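Long-range contacts in C-type diheme-containing protein (PDB 6H5L), which carries two covalently bound c-type hemes and probably passes electrons within a heme-rich reductase complex of an anammox bacterium: residues B[53-58]-B[110-115]; B[116-121]-B[208-213]; B[178-183]-B[214-219]. All blocks are in the same frame, centred on the assembly; numbering follows the deposited sequence.

One loop and one helix tie the three contacts together. The loop between helices 102-105 and 122-135 supplies residues 110-115 to contact 1 and 116-121 to contact 2, whereas helix 205-217 serves both contact 2 and contact 3. Contacts 2 and 3 are close neighbours, their centres 9 Å apart, and the centre of contact 1 lies 18 Å from the former and 19 Å from the latter. Val114 bridges the sets: its CG1 is 4.0 Å from Trp209 CZ2 and 3.6 Å from Thr181 CG2. Helix 205-217 brings Leu211 and Val215 to heme c, Val215's side chain about 4 Å away; the side chain of Thr54 is about 9 Å from a bound heme c.

Contact 1 (B[53-58]-B[110-115]); sequences TTPSGS and PSVDVG
Thr53 and Val112 join two irregular loops at the protein surface, just ahead of a type II beta turn that runs from Pro55 to Ser58. The turn belongs to a loop that leads into helix 62-71, in the first of two cytochrome-c-like regions. The facing loop runs between helices 102-105 and 122-135. Their principal tie is the hydrogen bond from Val112 N to Thr53 O, 2.8 Å long, with an N-H...O angle of 170°.

The side chain of Val112 wraps this same carbonyl oxygen. Its CB lies 3.8 Å from Thr53 O. From there the two branches part: CG2, set between the backbone N and the carbonyl carbon, approaches Thr53 O to 3.4 Å, whereas CG1, anti to the carbonyl carbon (chi1 -56°), is 3.6 Å from Thr53 O and 4.2 Å from Pro55 CG. The proline ring and the valine slide past each other in opposite directions, and Val112 also touches Leu185 of helix 180-189. Pro55 also brings its CD to 3.7 Å from Pro110 O, so the ring meets both apolar and polar parts of the opposing loop.

Beyond Pro55 the turn is closed by Ser58 N donating to Pro55 O, with Gly57 at its third position adopting a positive phi of 90°. Gly57 N is hydrogen-bonded to Asn192 OD1, and Ser58 OG to the backbone N of Glu109, just ahead of the facing loop. Thr54 OG1, by contrast, is engaged with Leu59 O. A second tie across the loops is made by two hydroxyls, Ser111 OG donating to Thr53 OG1 over 3.1 Å.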
loop_
_atom_site.group_PDB
_atom_site.type_symbol
_atom_site.label_atom_id
_atom_site.label_comp_id
_atom_site.label_asym_id
_atom_site.label_seq_id
_atom_site.Cartn_x
_atom_site.Cartn_y
_atom_site.Cartn_z
ATOM N N THR B 53 44.942 13.303 -23.941
ATOM C CA THR B 53 45.687 13.667 -22.746
ATOM C C THR B 53 46.425 14.986 -22.933
ATOM O O THR B 53 47.220 15.375 -22.069
ATOM C CB THR B 53 46.668 12.554 -22.370
ATOM O OG1 THR B 53 47.490 12.241 -23.501
ATOM C CG2 THR B 53 45.913 11.307 -21.944
ATOM N N THR B 54 46.174 15.680 -24.038
ATOM C CA THR B 54 46.812 16.931 -24.412
ATOM C C THR B 54 45.866 18.107 -24.189
ATOM O O THR B 54 44.644 17.933 -24.154
ATOM C CB THR B 54 47.241 16.876 -25.885
ATOM O OG1 THR B 54 46.082 16.760 -26.714
ATOM C CG2 THR B 54 48.151 15.680 -26.125
ATOM N N PRO B 55 46.397 19.318 -24.022
ATOM C CA PRO B 55 45.535 20.479 -23.763
ATOM C C PRO B 55 44.607 20.790 -24.932
ATOM O O PRO B 55 44.683 20.200 -26.012
ATOM C CB PRO B 55 46.536 21.617 -23.533
ATOM C CG PRO B 55 47.786 20.941 -23.099
ATOM C CD PRO B 55 47.822 19.656 -23.872
ATOM N N SER B 56 43.720 21.755 -24.689
ATOM C CA SER B 56 42.707 22.141 -25.668
ATOM C C SER B 56 43.350 22.727 -26.920
ATOM O O SER B 56 44.247 23.572 -26.839
ATOM C CB SER B 56 41.736 23.147 -25.045
ATOM O OG SER B 56 40.812 23.627 -26.006
ATOM N N GLY B 57 42.879 22.276 -28.083
ATOM C CA GLY B 57 43.405 22.715 -29.355
ATOM C C GLY B 57 44.547 21.880 -29.888
ATOM O O GLY B 57 44.888 22.004 -31.073
ATOM N N SER B 58 45.143 21.032 -29.058
ATOM C CA SER B 58 46.265 20.214 -29.479
ATOM C C SER B 58 45.785 18.968 -30.217
ATOM O O SER B 58 44.635 18.538 -30.094
ATOM C CB SER B 58 47.116 19.806 -28.276
ATOM O OG SER B 58 47.995 18.743 -28.605
ATOM N N PRO B 110 52.648 18.263 -25.090
ATOM C CA PRO B 110 52.968 17.260 -24.066
ATOM C C PRO B 110 51.735 16.859 -23.268
ATOM O O PRO B 110 50.852 17.676 -23.000
ATOM C CB PRO B 110 54.005 17.971 -23.187
ATOM C CG PRO B 110 53.784 19.424 -23.434
ATOM C CD PRO B 110 53.393 19.515 -24.875
ATOM N N SER B 111 51.679 15.579 -22.902
ATOM C CA SER B 111 50.567 15.076 -22.108
ATOM C C SER B 111 50.515 15.777 -20.757
ATOM O O SER B 111 51.547 16.061 -20.142
ATOM C CB SER B 111 50.691 13.564 -21.908
ATOM O OG SER B 111 50.535 12.869 -23.133
ATOM N N VAL B 112 49.296 16.065 -20.297
ATOM C CA VAL B 112 49.140 16.676 -18.987
ATOM C C VAL B 112 49.439 15.652 -17.896
ATOM O O VAL B 112 49.388 14.433 -18.103
ATOM C CB VAL B 112 47.731 17.269 -18.822
ATOM C CG1 VAL B 112 47.436 18.257 -19.939
ATOM C CG2 VAL B 112 46.687 16.163 -18.791
ATOM N N ASP B 113 49.766 16.163 -16.713
ATOM C CA ASP B 113 50.072 15.333 -15.553
ATOM C C ASP B 113 48.814 15.224 -14.700
ATOM O O ASP B 113 48.339 16.225 -14.152
ATOM C CB ASP B 113 51.236 15.919 -14.758
ATOM C CG ASP B 113 52.491 16.069 -15.594
ATOM O OD1 ASP B 113 52.743 15.193 -16.449
ATOM O OD2 ASP B 113 53.220 17.066 -15.402
ATOM N N VAL B 114 48.270 14.008 -14.601
ATOM C CA VAL B 114 47.041 13.793 -13.841
ATOM C C VAL B 114 47.250 14.152 -12.376
ATOM O O VAL B 114 46.450 14.877 -11.773
ATOM C CB VAL B 114 46.560 12.339 -13.997
ATOM C CG1 VAL B 114 45.366 12.080 -13.092
ATOM C CG2 VAL B 114 46.220 12.043 -15.449
ATOM N N GLY B 115 48.330 13.654 -11.787
ATOM C CA GLY B 115 48.530 13.815 -10.366
ATOM C C GLY B 115 47.808 12.732 -9.587
ATOM O O GLY B 115 47.392 11.700 -10.123
#

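Contact 2 (B[116-121]-B[208-213]); sequences LPLRPT and RWYLTH. With HEC (heme c), chain K.
Pro117 and Pro120 lie on the flat faces of Trp209 and His213, two aromatic residues one turn apart on helix 205-217, and with Leu118 they form the tightly packed part. Pro117 CA stands 3.6 Å from the centroid of the six-membered Trp209 ring, 14° off its normal, and Pro117 CB meets CH2. The indole is also stacked with Tyr184 of helix 180-189, which makes it a shared surface between loop and helix.

At His213, chi1 (-66°) sets CG anti to the carbonyl carbon, facing Pro120 CB, which is 3.8 Å from the ring centroid and only 3° off the normal. Over the opposite face, offset toward the rim, the carbonyl oxygen of Trp209 lies 3.1 Å above the ring plane. ND1 is hydrogen-bonded to Thr124 OG1 of helix 122-135. Leu118 points toward the helix: its O comes within 3.1 Å of His213 NE2 at the ring's edge, and its CD2 is 4.0 Å from both Trp209 CB and Tyr210 CE1.

The looser side belongs to Leu116, Arg119 and Thr121, whose CB atoms point away from the helix. There the second subunit takes over, its Tyr66 packing on Leu116 and its Tyr71 O accepting from Arg119 NH1. On the far side of the helix Leu211 CD2 lies 3.6 Å from methyl CMB on pyrrole ring B of the heme.

No clear hydrogen bond spans the segments, so CH-pi and apolar packing probably dominate, with the polar Leu118 O close to NE2 of His213.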
loop_
_atom_site.group_PDB
_atom_site.type_symbol
_atom_site.label_atom_id
_atom_site.label_comp_id
_atom_site.label_asym_id
_atom_site.label_seq_id
_atom_site.Cartn_x
_atom_site.Cartn_y
_atom_site.Cartn_z
ATOM N N LEU B 116 47.653 12.983 -8.298
ATOM C CA LEU B 116 46.996 12.003 -7.446
ATOM C C LEU B 116 45.529 12.358 -7.280
ATOM O O LEU B 116 45.216 13.493 -6.893
ATOM C CB LEU B 116 47.675 11.950 -6.080
ATOM C CG LEU B 116 49.198 11.800 -6.121
ATOM C CD1 LEU B 116 49.787 11.998 -4.737
ATOM C CD2 LEU B 116 49.586 10.442 -6.686
ATOM N N PRO B 117 44.609 11.439 -7.566
ATOM C CA PRO B 117 43.184 11.739 -7.371
ATOM C C PRO B 117 42.873 12.011 -5.905
ATOM O O PRO B 117 43.229 11.230 -5.020
ATOM C CB PRO B 117 42.481 10.473 -7.880
ATOM C CG PRO B 117 43.526 9.405 -7.845
ATOM C CD PRO B 117 44.821 10.098 -8.135
ATOM N N LEU B 118 42.207 13.137 -5.655
ATOM C CA LEU B 118 41.866 13.527 -4.295
ATOM C C LEU B 118 40.776 12.624 -3.728
ATOM O O LEU B 118 39.954 12.066 -4.459
ATOM C CB LEU B 118 41.407 14.987 -4.252
ATOM C CG LEU B 118 42.439 16.061 -3.898
ATOM C CD1 LEU B 118 43.774 15.755 -4.549
ATOM C CD2 LEU B 118 41.947 17.438 -4.321
ATOM N N ARG B 119 40.776 12.493 -2.409
ATOM C CA ARG B 119 39.815 11.641 -1.720
ATOM C C ARG B 119 38.432 12.280 -1.737
ATOM O O ARG B 119 38.271 13.400 -1.230
ATOM C CB ARG B 119 40.278 11.398 -0.287
ATOM C CG ARG B 119 39.281 10.668 0.593
ATOM C CD ARG B 119 39.513 9.165 0.585
ATOM N NE ARG B 119 38.902 8.526 1.748
ATOM C CZ ARG B 119 39.536 8.298 2.894
ATOM N NH1 ARG B 119 40.806 8.649 3.034
ATOM N NH2 ARG B 119 38.901 7.716 3.902
ATOM N N PRO B 120 37.419 11.628 -2.302
ATOM C CA PRO B 120 36.073 12.213 -2.291
ATOM C C PRO B 120 35.483 12.237 -0.890
ATOM O O PRO B 120 35.551 11.253 -0.149
ATOM C CB PRO B 120 35.275 11.290 -3.218
ATOM C CG PRO B 120 36.017 9.992 -3.188
ATOM C CD PRO B 120 37.467 10.353 -3.038
ATOM N N THR B 121 34.906 13.383 -0.530
ATOM C CA THR B 121 34.276 13.575 0.769
ATOM C C THR B 121 32.973 14.337 0.569
ATOM O O THR B 121 32.652 14.779 -0.536
ATOM C CB THR B 121 35.181 14.348 1.741
ATOM O OG1 THR B 121 35.316 15.704 1.294
ATOM C CG2 THR B 121 36.561 13.713 1.827
ATOM N N ARG B 208 39.125 21.003 -9.948
ATOM C CA ARG B 208 38.590 20.074 -10.933
ATOM C C ARG B 208 38.396 18.675 -10.365
ATOM O O ARG B 208 37.583 17.912 -10.899
ATOM C CB ARG B 208 39.497 20.025 -12.164
ATOM C CG ARG B 208 39.517 21.332 -12.947
ATOM C CD ARG B 208 40.234 21.186 -14.279
ATOM N NE ARG B 208 41.600 20.705 -14.113
ATOM C CZ ARG B 208 42.634 21.481 -13.806
ATOM N NH1 ARG B 208 42.460 22.784 -13.628
ATOM N NH2 ARG B 208 43.842 20.954 -13.674
ATOM N N TRP B 209 39.115 18.320 -9.298
ATOM C CA TRP B 209 38.785 17.097 -8.574
ATOM C C TRP B 209 37.512 17.280 -7.756
ATOM O O TRP B 209 36.695 16.357 -7.661
ATOM C CB TRP B 209 39.946 16.672 -7.676
ATOM C CG TRP B 209 41.102 16.074 -8.423
ATOM C CD1 TRP B 209 42.345 16.615 -8.579
ATOM C CD2 TRP B 209 41.120 14.820 -9.120
ATOM N NE1 TRP B 209 43.136 15.777 -9.327
ATOM C CE2 TRP B 209 42.409 14.669 -9.672
ATOM C CE3 TRP B 209 40.174 13.813 -9.330
ATOM C CZ2 TRP B 209 42.774 13.552 -10.421
ATOM C CZ3 TRP B 209 40.539 12.704 -10.074
ATOM C CH2 TRP B 209 41.827 12.583 -10.611
ATOM N N TYR B 210 37.332 18.458 -7.151
ATOM C CA TYR B 210 36.055 18.782 -6.519
ATOM C C TYR B 210 34.917 18.656 -7.522
ATOM O O TYR B 210 33.890 18.024 -7.245
ATOM C CB TYR B 210 36.076 20.202 -5.944
ATOM C CG TYR B 210 37.184 20.526 -4.964
ATOM C CD1 TYR B 210 37.867 19.525 -4.282
ATOM C CD2 TYR B 210 37.536 21.847 -4.712
ATOM C CE1 TYR B 210 38.877 19.835 -3.386
ATOM C CE2 TYR B 210 38.540 22.164 -3.820
ATOM C CZ TYR B 210 39.207 21.156 -3.159
ATOM O OH TYR B 210 40.208 21.469 -2.270
ATOM N N LEU B 211 35.090 19.264 -8.697
ATOM C CA LEU B 211 34.067 19.206 -9.735
ATOM C C LEU B 211 33.839 17.777 -10.205
ATOM O O LEU B 211 32.695 17.360 -10.418
ATOM C CB LEU B 211 34.471 20.099 -10.905
ATOM C CG LEU B 211 33.538 20.195 -12.109
ATOM C CD1 LEU B 211 32.213 20.825 -11.714
ATOM C CD2 LEU B 211 34.208 20.993 -13.216
ATOM N N THR B 212 34.919 17.011 -10.379
ATOM C CA THR B 212 34.781 15.612 -10.770
ATOM C C THR B 212 33.968 14.832 -9.745
ATOM O O THR B 212 33.091 14.040 -10.109
ATOM C CB THR B 212 36.160 14.975 -10.950
ATOM O OG1 THR B 212 36.825 15.576 -12.068
ATOM C CG2 THR B 212 36.037 13.482 -11.179
ATOM N N HIS B 213 34.239 15.051 -8.455
ATOM C CA HIS B 213 33.525 14.320 -7.412
ATOM C C HIS B 213 32.030 14.609 -7.454
ATOM O O HIS B 213 31.212 13.706 -7.239
ATOM C CB HIS B 213 34.102 14.667 -6.039
ATOM C CG HIS B 213 35.508 14.192 -5.839
ATOM N ND1 HIS B 213 36.314 14.659 -4.823
ATOM C CD2 HIS B 213 36.250 13.289 -6.523
ATOM C CE1 HIS B 213 37.493 14.065 -4.891
ATOM N NE2 HIS B 213 37.480 13.229 -5.914
HETATM FE FE HEC K . 29.830 19.767 -20.686
HETATM C CHA HEC K . 30.527 16.885 -22.418
HETATM C CHB HEC K . 30.675 18.189 -17.751
HETATM C CHC HEC K . 29.490 22.729 -18.983
HETATM C CHD HEC K . 28.286 21.137 -23.413
HETATM N NA HEC K . 30.539 17.894 -20.183
HETATM C C1A HEC K . 30.637 16.820 -21.045
HETATM C C2A HEC K . 30.881 15.628 -20.254
HETATM C C3A HEC K . 30.918 15.989 -18.965
HETATM C C4A HEC K . 30.705 17.422 -18.895
HETATM C CMA HEC K . 31.150 15.057 -17.755
HETATM C CAA HEC K . 31.056 14.196 -20.813
HETATM C CBA HEC K . 32.530 13.797 -20.800
HETATM C CGA HEC K . 32.682 12.417 -21.386
HETATM O O1A HEC K . 31.674 11.870 -21.903
HETATM O O2A HEC K . 33.811 11.864 -21.342
HETATM N NB HEC K . 29.967 20.340 -18.709
HETATM C C1B HEC K . 30.493 19.556 -17.701
HETATM C C2B HEC K . 30.833 20.418 -16.589
HETATM C C3B HEC K . 30.505 21.676 -16.922
HETATM C C4B HEC K . 29.955 21.648 -18.265
HETATM C CMB HEC K . 31.438 19.917 -15.258
HETATM C CAB HEC K . 30.659 22.956 -16.067
HETATM C CBB HEC K . 32.130 23.251 -15.699
HETATM N NC HEC K . 28.997 21.582 -21.101
HETATM C C1C HEC K . 29.034 22.698 -20.285
HETATM C C2C HEC K . 28.642 23.847 -21.077
HETATM C C3C HEC K . 28.186 23.388 -22.252
HETATM C C4C HEC K . 28.483 21.965 -22.325
HETATM C CMC HEC K . 28.384 25.255 -20.487
HETATM C CAC HEC K . 27.584 24.236 -23.399
HETATM C CBC HEC K . 28.653 25.176 -23.998
HETATM N ND HEC K . 29.448 19.100 -22.621
HETATM C C1D HEC K . 28.823 19.875 -23.595
HETATM C C2D HEC K . 28.828 19.135 -24.838
HETATM C C3D HEC K . 29.529 17.804 -24.528
HETATM C C4D HEC K . 29.877 17.874 -23.127
HETATM C CMD HEC K . 28.249 19.592 -26.194
HETATM C CAD HEC K . 29.806 16.636 -25.501
HETATM C CBD HEC K . 28.563 15.759 -25.619
HETATM C CGD HEC K . 28.773 14.702 -26.672
HETATM O O1D HEC K . 29.930 14.535 -27.140
HETATM O O2D HEC K . 27.780 14.026 -27.048
#

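Contact 3 (B[178-183]-B[214-219])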
loop_
_atom_site.group_PDB
_atom_site.type_symbol
_atom_site.label_atom_id
_atom_site.label_comp_id
_atom_site.label_asym_id
_atom_site.label_seq_id
_atom_site.Cartn_x
_atom_site.Cartn_y
_atom_site.Cartn_z
ATOM N N ASN B 178 34.521 6.171 -17.777
ATOM C CA ASN B 178 33.777 6.450 -16.556
ATOM C C ASN B 178 34.660 6.488 -15.315
ATOM O O ASN B 178 34.140 6.449 -14.197
ATOM C CB ASN B 178 32.656 5.422 -16.369
ATOM C CG ASN B 178 33.165 3.991 -16.342
ATOM O OD1 ASN B 178 34.367 3.741 -16.253
ATOM N ND2 ASN B 178 32.242 3.038 -16.414
ATOM N N SER B 179 35.973 6.558 -15.484
ATOM C CA SER B 179 36.872 6.630 -14.345
ATOM C C SER B 179 36.926 8.054 -13.795
ATOM O O SER B 179 36.730 9.021 -14.537
ATOM C CB SER B 179 38.274 6.181 -14.748
ATOM O OG SER B 179 39.231 6.486 -13.746
ATOM N N PRO B 180 37.178 8.210 -12.492
ATOM C CA PRO B 180 37.403 9.562 -11.957
ATOM C C PRO B 180 38.586 10.262 -12.604
ATOM O O PRO B 180 38.561 11.489 -12.763
ATOM C CB PRO B 180 37.635 9.315 -10.460
ATOM C CG PRO B 180 36.973 8.004 -10.181
ATOM C CD PRO B 180 37.142 7.189 -11.430
ATOM N N THR B 181 39.625 9.512 -12.989
ATOM C CA THR B 181 40.728 10.101 -13.744
ATOM C C THR B 181 40.278 10.515 -15.139
ATOM O O THR B 181 40.704 11.555 -15.653
ATOM C CB THR B 181 41.895 9.113 -13.827
ATOM O OG1 THR B 181 42.340 8.779 -12.505
ATOM C CG2 THR B 181 43.056 9.710 -14.616
ATOM N N ASP B 182 39.408 9.715 -15.762
ATOM C CA ASP B 182 38.918 10.037 -17.099
ATOM C C ASP B 182 38.112 11.330 -17.091
ATOM O O ASP B 182 38.309 12.204 -17.945
ATOM C CB ASP B 182 38.077 8.880 -17.639
ATOM C CG ASP B 182 38.891 7.621 -17.860
ATOM O OD1 ASP B 182 40.137 7.705 -17.833
ATOM O OD2 ASP B 182 38.283 6.547 -18.051
ATOM N N VAL B 183 37.200 11.471 -16.128
ATOM C CA VAL B 183 36.378 12.675 -16.056
ATOM C C VAL B 183 37.235 13.886 -15.707
ATOM O O VAL B 183 37.028 14.983 -16.238
ATOM C CB VAL B 183 35.228 12.475 -15.052
ATOM C CG1 VAL B 183 34.448 13.767 -14.866
ATOM C CG2 VAL B 183 34.306 11.363 -15.524
ATOM N N TYR B 214 31.650 15.859 -7.726
ATOM C CA TYR B 214 30.229 16.184 -7.803
ATOM C C TYR B 214 29.593 15.603 -9.059
ATOM O O TYR B 214 28.428 15.187 -9.035
ATOM C CB TYR B 214 30.016 17.696 -7.757
ATOM C CG TYR B 214 28.567 18.079 -7.951
ATOM C CD1 TYR B 214 27.634 17.872 -6.944
ATOM C CD2 TYR B 214 28.129 18.633 -9.148
ATOM C CE1 TYR B 214 26.305 18.212 -7.119
ATOM C CE2 TYR B 214 26.804 18.977 -9.332
ATOM C CZ TYR B 214 25.897 18.766 -8.314
ATOM O OH TYR B 214 24.577 19.110 -8.497
ATOM N N VAL B 215 30.331 15.580 -10.169
ATOM C CA VAL B 215 29.801 14.990 -11.396
ATOM C C VAL B 215 29.544 13.501 -11.201
ATOM O O VAL B 215 28.507 12.974 -11.624
ATOM C CB VAL B 215 30.755 15.254 -12.576
ATOM C CG1 VAL B 215 30.323 14.455 -13.797
ATOM C CG2 VAL B 215 30.797 16.736 -12.903
ATOM N N MET B 216 30.479 12.800 -10.555
ATOM C CA MET B 216 30.255 11.396 -10.229
ATOM C C MET B 216 29.085 11.225 -9.268
ATOM O O MET B 216 28.402 10.195 -9.298
ATOM C CB MET B 216 31.523 10.785 -9.633
ATOM C CG MET B 216 32.756 10.913 -10.517
ATOM S SD MET B 216 32.604 10.034 -12.083
ATOM C CE MET B 216 33.742 8.678 -11.816
ATOM N N SER B 217 28.843 12.221 -8.411
ATOM C CA SER B 217 27.714 12.156 -7.488
ATOM C C SER B 217 26.382 12.133 -8.225
ATOM O O SER B 217 25.406 11.562 -7.725
ATOM C CB SER B 217 27.764 13.338 -6.519
ATOM O OG SER B 217 26.469 13.661 -6.040
ATOM N N LEU B 218 26.318 12.744 -9.408
ATOM C CA LEU B 218 25.082 12.787 -10.180
ATOM C C LEU B 218 24.753 11.459 -10.849
ATOM O O LEU B 218 23.618 11.278 -11.304
ATOM C CB LEU B 218 25.162 13.896 -11.232
ATOM C CG LEU B 218 25.322 15.312 -10.672
ATOM C CD1 LEU B 218 25.432 16.333 -11.795
ATOM C CD2 LEU B 218 24.167 15.653 -9.743
ATOM N N VAL B 219 25.712 10.533 -10.924
ATOM C CA VAL B 219 25.427 9.205 -11.452
ATOM C C VAL B 219 24.515 8.452 -10.486
ATOM O O VAL B 219 24.443 8.748 -9.287
ATOM C CB VAL B 219 26.736 8.437 -11.705
ATOM C CG1 VAL B 219 26.489 7.164 -12.506
ATOM C CG2 VAL B 219 27.742 9.324 -12.419
#
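Met216 ends in a methyl group set against the backbone at the start of a helix: CE lies 3.3 Å from Asn178 O and 3.5 Å from Pro180 N, with the CG and CD atoms of the proline ring close by as well. Its side chain leaves helix 205-217 with CG anti to the carbonyl carbon and is then bent at both later torsions, chi3 (-109°) placing CE by Pro180. Methionine and proline side chains cross at about a right angle.

One bond back from the methyl, the sulfur takes part in a different kind of packing. Met216 SD is 4.1 Å from Val183 CG2, the two side chains sliding past each other in opposite directions. The other branch of the valine, CG1, meets Val215 CG1 at 4.3 Å, a purely apolar touch. No hydrogen bond spans the two segments; Met216 packs on both backbone and side-chain atoms.

The helix start that receives the methyl has its own polar framework. Ser179 is the N-cap, its OG accepting from Thr181 N over 3.1 Å, and Asp182 OD2 completes a capping box through a weak bond from Ser179 N. Asn178 and Ser179 also border the second subunit, packing on its Pro120 and Ser179 respectively.

Val215 brings helix 205-217 up to heme c and also touches Phe169. On another side of helix 205-217, Tyr214 packs on Ile125, Lys129 and Tyr132 of helix 122-135, consistent with the pairing of N- and C-terminal helices, here those of the second cytochrome-c-like domain, that is a hallmark of the cytochrome c fold.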